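Local coordinates for sterol regulatory element-binding protein cleavage-activating protein (Schizosaccharomyces pombe, PDB 4YHC) that escorts the membrane-bound transcription factor precursor sre1 for its processing when sterol and oxygen are low, the chain here being the escort's own WD40 domain, at residues 354-365 and 440-451; 2-12 and 425-434. The protein carries 9 engineered substitutions. All blocks are in the same frame, centred on the assembly; numbering follows the deposited sequence.

Contact 1 of 2, residues 354-365 and 440-451. Engineered in segment 354-365: Ser355 (natural residue Cys).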
# COMPACT_ATOMS: atom_id res chain seq x y z
N GLU A 354 5.67 13.81 8.74
CA GLU A 354 5.19 12.56 8.30
C GLU A 354 4.98 12.73 6.79
O GLU A 354 4.21 13.62 6.36
CB GLU A 354 3.88 12.21 8.98
CG GLU A 354 3.16 10.97 8.52
CD GLU A 354 3.87 9.62 8.79
OE1 GLU A 354 4.99 9.60 9.41
OE2 GLU A 354 3.31 8.57 8.33
N SER A 355 5.52 11.83 5.99
CA SER A 355 5.33 11.91 4.55
C SER A 355 4.93 10.59 3.92
O SER A 355 5.20 9.55 4.47
CB SER A 355 6.62 12.36 3.90
OG SER A 355 7.59 11.37 3.88
N VAL A 356 4.37 10.65 2.72
CA VAL A 356 3.93 9.49 2.03
C VAL A 356 3.73 9.83 0.55
O VAL A 356 3.29 10.92 0.19
CB VAL A 356 2.65 8.93 2.65
CG1 VAL A 356 1.56 10.01 2.83
CG2 VAL A 356 2.09 7.73 1.89
N MET A 357 4.11 8.92 -0.32
CA MET A 357 3.89 9.14 -1.76
C MET A 357 2.56 8.58 -2.27
O MET A 357 2.02 7.61 -1.72
CB MET A 357 5.03 8.62 -2.59
CG MET A 357 5.22 7.12 -2.65
SD MET A 357 6.74 6.73 -3.58
CE MET A 357 6.70 5.01 -3.52
N SER A 358 2.07 9.18 -3.31
CA SER A 358 0.89 8.70 -3.98
C SER A 358 1.08 7.31 -4.57
O SER A 358 2.23 6.84 -4.71
CB SER A 358 0.49 9.69 -5.06
OG SER A 358 1.47 9.76 -6.05
N SER A 359 -0.03 6.65 -4.95
CA SER A 359 0.10 5.23 -5.32
C SER A 359 0.91 4.99 -6.59
O SER A 359 1.45 3.89 -6.79
CB SER A 359 -1.31 4.61 -5.46
OG SER A 359 -2.03 5.42 -6.35
N ASP A 360 1.01 5.99 -7.47
CA ASP A 360 1.90 5.86 -8.64
C ASP A 360 3.33 6.46 -8.44
O ASP A 360 4.09 6.45 -9.35
CB ASP A 360 1.29 6.42 -9.93
CG ASP A 360 1.04 7.86 -9.86
OD1 ASP A 360 1.39 8.45 -8.81
OD2 ASP A 360 0.54 8.43 -10.84
N GLY A 361 3.66 6.89 -7.25
CA GLY A 361 4.94 7.49 -6.95
C GLY A 361 5.19 8.89 -7.51
O GLY A 361 6.31 9.38 -7.48
N LEU A 362 4.20 9.50 -8.12
CA LEU A 362 4.43 10.78 -8.76
C LEU A 362 4.41 12.00 -7.80
O LEU A 362 5.01 13.04 -8.13
CB LEU A 362 3.39 11.05 -9.88
CG LEU A 362 3.62 10.26 -11.16
CD1 LEU A 362 2.57 10.67 -12.21
CD2 LEU A 362 5.01 10.54 -11.70
N TYR A 363 3.69 11.91 -6.69
CA TYR A 363 3.64 12.99 -5.72
C TYR A 363 4.02 12.49 -4.32
O TYR A 363 3.67 11.32 -3.90
CB TYR A 363 2.24 13.52 -5.65
CG TYR A 363 1.71 14.15 -6.90
CD1 TYR A 363 1.98 15.48 -7.18
CD2 TYR A 363 0.96 13.43 -7.80
CE1 TYR A 363 1.57 16.08 -8.35
CE2 TYR A 363 0.53 14.04 -8.98
CZ TYR A 363 0.84 15.36 -9.23
OH TYR A 363 0.40 15.99 -10.34
N ILE A 364 4.74 13.35 -3.60
CA ILE A 364 4.96 13.14 -2.17
C ILE A 364 4.15 14.20 -1.40
O ILE A 364 4.16 15.37 -1.76
CB ILE A 364 6.43 13.30 -1.77
CG1 ILE A 364 7.33 12.52 -2.69
CG2 ILE A 364 6.66 12.92 -0.29
CD1 ILE A 364 8.75 12.94 -2.59
N PHE A 365 3.49 13.79 -0.33
CA PHE A 365 2.77 14.71 0.52
C PHE A 365 3.25 14.56 1.92
O PHE A 365 3.63 13.46 2.34
CB PHE A 365 1.27 14.46 0.49
CG PHE A 365 0.65 14.56 -0.92
CD1 PHE A 365 0.26 15.81 -1.43
CD2 PHE A 365 0.46 13.46 -1.70
CE1 PHE A 365 -0.32 15.94 -2.70
CE2 PHE A 365 -0.13 13.58 -2.99
CZ PHE A 365 -0.50 14.82 -3.49
N PRO A 440 0.15 7.08 11.24
CA PRO A 440 0.74 6.58 10.05
C PRO A 440 0.05 7.16 8.79
O PRO A 440 -0.83 8.03 8.88
CB PRO A 440 0.57 5.04 10.23
CG PRO A 440 -0.79 4.95 10.85
CD PRO A 440 -0.72 6.07 11.88
N SER A 441 0.47 6.73 7.61
CA SER A 441 -0.04 7.35 6.42
C SER A 441 -0.10 6.38 5.30
O SER A 441 0.60 5.40 5.34
CB SER A 441 0.75 8.63 6.09
OG SER A 441 2.10 8.28 5.85
N LEU A 442 -1.02 6.60 4.35
CA LEU A 442 -1.24 5.65 3.24
C LEU A 442 -1.74 6.36 1.97
O LEU A 442 -2.57 7.29 2.04
CB LEU A 442 -2.25 4.63 3.72
CG LEU A 442 -2.38 3.32 3.02
CD1 LEU A 442 -1.15 2.46 3.14
CD2 LEU A 442 -3.60 2.63 3.60
N ALA A 443 -1.26 5.93 0.82
CA ALA A 443 -1.76 6.45 -0.42
C ALA A 443 -3.19 5.99 -0.61
O ALA A 443 -3.49 4.81 -0.34
CB ALA A 443 -0.92 5.96 -1.60
N VAL A 444 -4.03 6.88 -1.13
CA VAL A 444 -5.38 6.56 -1.43
C VAL A 444 -5.77 6.67 -2.90
O VAL A 444 -6.85 6.28 -3.29
CB VAL A 444 -6.17 7.40 -0.40
CG1 VAL A 444 -6.82 8.66 -0.89
CG2 VAL A 444 -6.80 6.54 0.61
N SER A 445 -4.86 7.17 -3.72
CA SER A 445 -5.02 7.23 -5.13
C SER A 445 -3.67 7.73 -5.70
O SER A 445 -2.75 8.05 -4.93
CB SER A 445 -6.16 8.20 -5.56
OG SER A 445 -5.78 9.59 -5.62
N ASP A 446 -3.59 7.80 -7.03
CA ASP A 446 -2.45 8.38 -7.72
C ASP A 446 -2.20 9.90 -7.40
O ASP A 446 -1.14 10.43 -7.72
CB ASP A 446 -2.64 8.20 -9.19
CG ASP A 446 -2.49 6.75 -9.66
OD1 ASP A 446 -1.99 5.88 -8.90
OD2 ASP A 446 -2.84 6.49 -10.85
N ARG A 447 -3.16 10.58 -6.80
CA ARG A 447 -2.99 11.97 -6.43
C ARG A 447 -3.43 12.31 -5.02
O ARG A 447 -3.68 13.47 -4.70
CB ARG A 447 -3.77 12.87 -7.39
CG ARG A 447 -3.29 12.87 -8.84
CD ARG A 447 -4.20 13.84 -9.66
NE ARG A 447 -4.40 13.38 -11.02
CZ ARG A 447 -5.50 13.52 -11.76
NH1 ARG A 447 -6.63 14.09 -11.30
NH2 ARG A 447 -5.47 13.06 -12.99
N CYS A 448 -3.63 11.32 -4.18
CA CYS A 448 -4.19 11.59 -2.86
C CYS A 448 -3.70 10.59 -1.83
O CYS A 448 -3.44 9.41 -2.14
CB CYS A 448 -5.71 11.61 -2.89
SG CYS A 448 -6.43 12.42 -1.47
N VAL A 449 -3.54 11.09 -0.62
CA VAL A 449 -3.04 10.38 0.50
C VAL A 449 -3.91 10.63 1.72
O VAL A 449 -4.61 11.65 1.81
CB VAL A 449 -1.61 10.94 0.58
CG1 VAL A 449 -1.28 11.97 1.63
CG2 VAL A 449 -0.60 10.12 -0.16
N ALA A 450 -3.91 9.68 2.62
CA ALA A 450 -4.48 9.82 3.95
C ALA A 450 -3.35 9.86 5.00
O ALA A 450 -2.45 8.99 5.00
CB ALA A 450 -5.43 8.66 4.27
N ILE A 451 -3.43 10.86 5.88
CA ILE A 451 -2.46 11.07 6.95
C ILE A 451 -3.26 11.08 8.27
O ILE A 451 -4.11 11.92 8.47
CB ILE A 451 -1.69 12.39 6.81
CG1 ILE A 451 -0.85 12.33 5.54
CG2 ILE A 451 -0.73 12.57 8.00
CD1 ILE A 451 -0.08 13.60 5.23
O HOH W 1 -0.34 10.94 -10.20
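Ser359 grips the 445-448 turn with two groups at once: its backbone N donates to Ser445 O (3.1 Å), almost straight but from above the carbonyl plane, while its hydroxyl donates to Asp446 OD1 (2.6 Å) on the anti side of the carboxylate. Asp360 lies next to that carboxylate, the two groups stacked with planes 4° apart; such closeness of like charges would probably raise the affinity of one of them for a proton. A water donates to both Asp360 OD2 and Asp446 O. Inside its own turn Asp360 OD1 accepts from Leu362 N, an Asx turn, and from Ser358 OG. At the far end Ser441 OG donates to Glu354 OE2 (2.8 Å); Glu354, its CG anti to the backbone N (chi1 174°), then bends to bring OE2 there. Two beta hairpins of adjacent antiparallel sheets, neighbouring blades of the WD40 propeller, face each other here, strands 354-357 and 441-445 running 33° from parallel. Between them, Val356 CG1 meets Val449 CG1 (3.7 Å), and the same Val449 methyl touches Phe365 CB (3.7 Å). Ala443 CB packs against Met357 O (3.4 Å), and the Tyr363 ring turns an edge to Asp446 O. Val460 and Tyr462 also touch Phe365.

Contact 2 of 2, residues 2-12 and 425-434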
# COMPACT_ATOMS: atom_id res chain seq x y z
N GLY A 2 -15.30 17.88 14.17
CA GLY A 2 -14.05 18.44 13.65
C GLY A 2 -12.93 18.55 14.66
O GLY A 2 -13.11 18.46 15.89
N TRP A 3 -11.74 18.77 14.12
CA TRP A 3 -10.54 18.64 14.87
C TRP A 3 -10.13 19.93 15.50
O TRP A 3 -9.08 19.96 16.17
CB TRP A 3 -9.40 18.08 14.01
CG TRP A 3 -9.09 18.76 12.74
CD1 TRP A 3 -9.27 20.10 12.46
CD2 TRP A 3 -8.62 18.15 11.52
NE1 TRP A 3 -8.89 20.36 11.18
CE2 TRP A 3 -8.47 19.19 10.57
CE3 TRP A 3 -8.24 16.86 11.16
CZ2 TRP A 3 -7.97 18.99 9.32
CZ3 TRP A 3 -7.78 16.63 9.85
CH2 TRP A 3 -7.67 17.69 8.94
N SER A 4 -10.91 21.00 15.29
CA SER A 4 -10.59 22.35 15.82
C SER A 4 -11.88 23.14 15.96
O SER A 4 -12.92 22.71 15.44
CB SER A 4 -9.68 23.13 14.89
OG SER A 4 -10.22 23.26 13.53
N ASP A 5 -11.83 24.32 16.60
CA ASP A 5 -12.96 25.28 16.44
C ASP A 5 -12.99 25.81 15.03
O ASP A 5 -14.05 25.76 14.36
CB ASP A 5 -12.85 26.44 17.39
CG ASP A 5 -13.16 26.04 18.81
OD1 ASP A 5 -13.52 24.84 19.09
OD2 ASP A 5 -13.00 26.97 19.64
N HIS A 6 -11.84 26.24 14.54
CA HIS A 6 -11.70 26.56 13.09
C HIS A 6 -10.27 26.44 12.65
O HIS A 6 -9.35 26.56 13.44
CB HIS A 6 -12.17 28.01 12.79
CG HIS A 6 -11.31 29.08 13.41
ND1 HIS A 6 -11.53 29.59 14.67
CD2 HIS A 6 -10.20 29.71 12.96
CE1 HIS A 6 -10.62 30.50 14.96
NE2 HIS A 6 -9.82 30.62 13.93
N ASP A 7 -10.12 26.27 11.35
CA ASP A 7 -8.83 26.27 10.68
C ASP A 7 -8.68 27.54 9.87
O ASP A 7 -9.65 28.03 9.28
CB ASP A 7 -8.76 25.09 9.73
CG ASP A 7 -8.69 23.75 10.46
OD1 ASP A 7 -8.56 23.72 11.70
OD2 ASP A 7 -8.65 22.70 9.77
N GLU A 8 -7.47 28.07 9.83
CA GLU A 8 -7.16 29.20 8.98
C GLU A 8 -6.06 28.89 7.98
O GLU A 8 -5.07 28.26 8.33
CB GLU A 8 -6.74 30.37 9.91
CG GLU A 8 -6.05 31.54 9.22
CD GLU A 8 -5.31 32.46 10.19
OE1 GLU A 8 -4.18 32.86 9.84
OE2 GLU A 8 -5.85 32.77 11.29
N LEU A 9 -6.26 29.28 6.70
CA LEU A 9 -5.29 29.13 5.60
C LEU A 9 -5.25 30.43 4.80
O LEU A 9 -6.21 31.20 4.85
CB LEU A 9 -5.74 28.06 4.62
CG LEU A 9 -5.79 26.65 5.22
CD1 LEU A 9 -7.10 26.36 5.91
CD2 LEU A 9 -5.67 25.62 4.14
N SER A 10 -4.17 30.65 4.06
CA SER A 10 -4.15 31.70 3.09
C SER A 10 -5.07 31.37 1.91
O SER A 10 -5.10 30.24 1.47
CB SER A 10 -2.73 31.94 2.59
OG SER A 10 -2.01 32.43 3.69
N THR A 11 -5.77 32.37 1.41
CA THR A 11 -6.49 32.24 0.16
C THR A 11 -5.57 31.89 -1.00
O THR A 11 -4.47 32.41 -1.08
CB THR A 11 -7.30 33.52 -0.09
OG1 THR A 11 -8.18 33.71 1.04
CG2 THR A 11 -8.13 33.43 -1.37
N ASP A 12 -5.99 30.96 -1.87
CA ASP A 12 -5.18 30.56 -3.03
C ASP A 12 -5.05 31.75 -4.00
O ASP A 12 -6.00 32.47 -4.20
CB ASP A 12 -5.78 29.36 -3.76
CG ASP A 12 -5.87 28.13 -2.90
OD1 ASP A 12 -4.87 27.82 -2.22
OD2 ASP A 12 -6.95 27.49 -2.83
N LYS A 425 1.52 24.85 2.34
CA LYS A 425 0.46 25.66 2.86
C LYS A 425 0.60 25.59 4.38
O LYS A 425 0.89 24.53 4.98
CB LYS A 425 -0.95 25.17 2.43
CG LYS A 425 -1.23 25.30 0.93
CD LYS A 425 -2.68 25.13 0.57
CE LYS A 425 -2.90 25.47 -0.93
NZ LYS A 425 -4.32 25.34 -1.30
N SER A 426 0.44 26.75 4.99
CA SER A 426 0.40 26.90 6.44
C SER A 426 -1.05 26.72 6.92
O SER A 426 -1.99 27.30 6.35
CB SER A 426 0.99 28.30 6.76
OG SER A 426 1.13 28.50 8.14
N LEU A 427 -1.26 25.90 7.94
CA LEU A 427 -2.60 25.54 8.38
C LEU A 427 -2.64 25.82 9.85
O LEU A 427 -1.97 25.11 10.64
CB LEU A 427 -2.89 24.07 8.13
CG LEU A 427 -4.31 23.62 8.43
CD1 LEU A 427 -4.52 22.16 8.01
CD2 LEU A 427 -4.64 23.70 9.88
N LYS A 428 -3.39 26.84 10.25
CA LYS A 428 -3.51 27.16 11.67
C LYS A 428 -4.80 26.60 12.23
O LYS A 428 -5.86 26.90 11.69
CB LYS A 428 -3.47 28.67 11.90
CG LYS A 428 -3.65 29.02 13.35
CD LYS A 428 -3.92 30.52 13.58
CE LYS A 428 -2.67 31.38 13.69
NZ LYS A 428 -2.86 32.53 14.65
N MET A 429 -4.72 25.84 13.31
CA MET A 429 -5.88 25.20 13.93
C MET A 429 -6.12 25.85 15.30
O MET A 429 -5.26 25.75 16.23
CB MET A 429 -5.64 23.70 14.16
CG MET A 429 -5.41 22.86 12.88
SD MET A 429 -5.30 21.09 13.29
CE MET A 429 -4.98 20.34 11.72
N TYR A 430 -7.27 26.52 15.41
CA TYR A 430 -7.62 27.25 16.63
C TYR A 430 -8.38 26.33 17.54
O TYR A 430 -9.35 25.75 17.14
CB TYR A 430 -8.49 28.46 16.29
CG TYR A 430 -8.72 29.27 17.52
CD1 TYR A 430 -7.72 30.10 17.99
CD2 TYR A 430 -9.87 29.13 18.26
CE1 TYR A 430 -7.90 30.84 19.14
CE2 TYR A 430 -10.07 29.86 19.42
CZ TYR A 430 -9.08 30.72 19.85
OH TYR A 430 -9.25 31.44 21.00
N ASN A 431 -7.88 26.15 18.74
CA ASN A 431 -8.44 25.16 19.66
C ASN A 431 -8.42 23.69 19.12
O ASN A 431 -9.43 22.93 19.16
CB ASN A 431 -9.84 25.52 20.08
CG ASN A 431 -10.15 24.96 21.43
OD1 ASN A 431 -9.23 24.69 22.22
ND2 ASN A 431 -11.43 24.75 21.72
N SER A 432 -7.26 23.36 18.56
CA SER A 432 -7.04 22.01 18.03
C SER A 432 -7.33 20.92 19.05
O SER A 432 -6.90 20.97 20.18
CB SER A 432 -5.61 21.86 17.52
OG SER A 432 -5.38 20.52 17.06
N LEU A 433 -8.03 19.87 18.63
CA LEU A 433 -8.10 18.65 19.43
C LEU A 433 -7.03 17.58 19.08
O LEU A 433 -7.15 16.42 19.44
CB LEU A 433 -9.49 18.07 19.26
CG LEU A 433 -10.57 18.69 20.14
CD1 LEU A 433 -10.39 20.17 20.41
CD2 LEU A 433 -11.92 18.39 19.52
N ILE A 434 -5.99 17.95 18.36
CA ILE A 434 -4.99 16.97 17.97
C ILE A 434 -3.79 17.05 18.88
O ILE A 434 -3.11 18.04 18.89
CB ILE A 434 -4.58 17.14 16.51
CG1 ILE A 434 -5.80 16.85 15.62
CG2 ILE A 434 -3.49 16.15 16.12
CD1 ILE A 434 -5.76 17.55 14.28
O HOH W 2 -12.37 22.35 19.04
O HOH W 3 -4.20 34.66 12.35
O HOH W 4 -2.17 28.73 4.02
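Strand 6-8 pairs antiparallel with residues 428-430 of strand 421-432, His6 with Tyr430 and Glu8 with Lys428 as hydrogen-bonded pairs around the non-hydrogen-bonded pair Asp7-Met429, and Leu433 N to Trp3 O (2.7 Å) extends the backbone contact past the type II turn 429-432. On the face of Asp7 and Met429, Met429 CG lies anti to the carbonyl carbon (chi1 -62°) and the chain runs extended from there, which carries its methyl CE over one face of the Trp3 indole, 4.0 Å from the centroid of the five-membered ring, with SD also above it: a CH-pi and Met-aromatic contact. Ile434 CD1 adds to this packing at Trp3 CB (3.7 Å). Asp7 fixes the indole, its OD2 taking Trp3 NE1 (2.7 Å) through the syn lone pair and in the ring plane, while OD1 accepts from Ser4 OG. An alanine in place of Asp7 would remove both acceptors, is likely to leave Trp3 NE1 without its mate and could let the indole shift on Met429. On the other face, Tyr430 CB sits over the His6 imidazole, 3.5 Å from its centroid; the two rings are nearly parallel but slid apart. Glu8 and Lys428 run alongside each other without a salt bridge; a water donates to Glu8 OE2 and takes only a weak bond from Lys428 NZ. Farther along, Lys425 NZ makes a salt bridge with Asp12 OD1 (2.7 Å) and also reaches Glu17 O and Phe20 O. An N-terminal strand thus edges a sheet otherwise built from residues 354-432, one blade of the WD40 beta-propeller.

In the fold
Both contacts involve the five-stranded antiparallel sheet in which strand 6-8 lies at one edge and strand 354-357 at the other. Contact 2 adds the N-terminal strand to this sheet, whereas in contact 1 the strand at the opposite edge, with strand 363-374, packs against the neighbouring sheet of strands 20-24, 441-445, 448-453 and 456-462. Their centres are 21 Å apart and their nearest atoms about 6 Å, without touching. The centre of contact 1 is about 9 Å from the centre of the chain, that of contact 2 about 28 Å. Along the chain the segments alternate, 2-12, 354-365, 425-434, 440-451, and strand 421-432 leads into 441-445. The N-terminal segment is thereby tied to the C-terminal part of the WD40 domain.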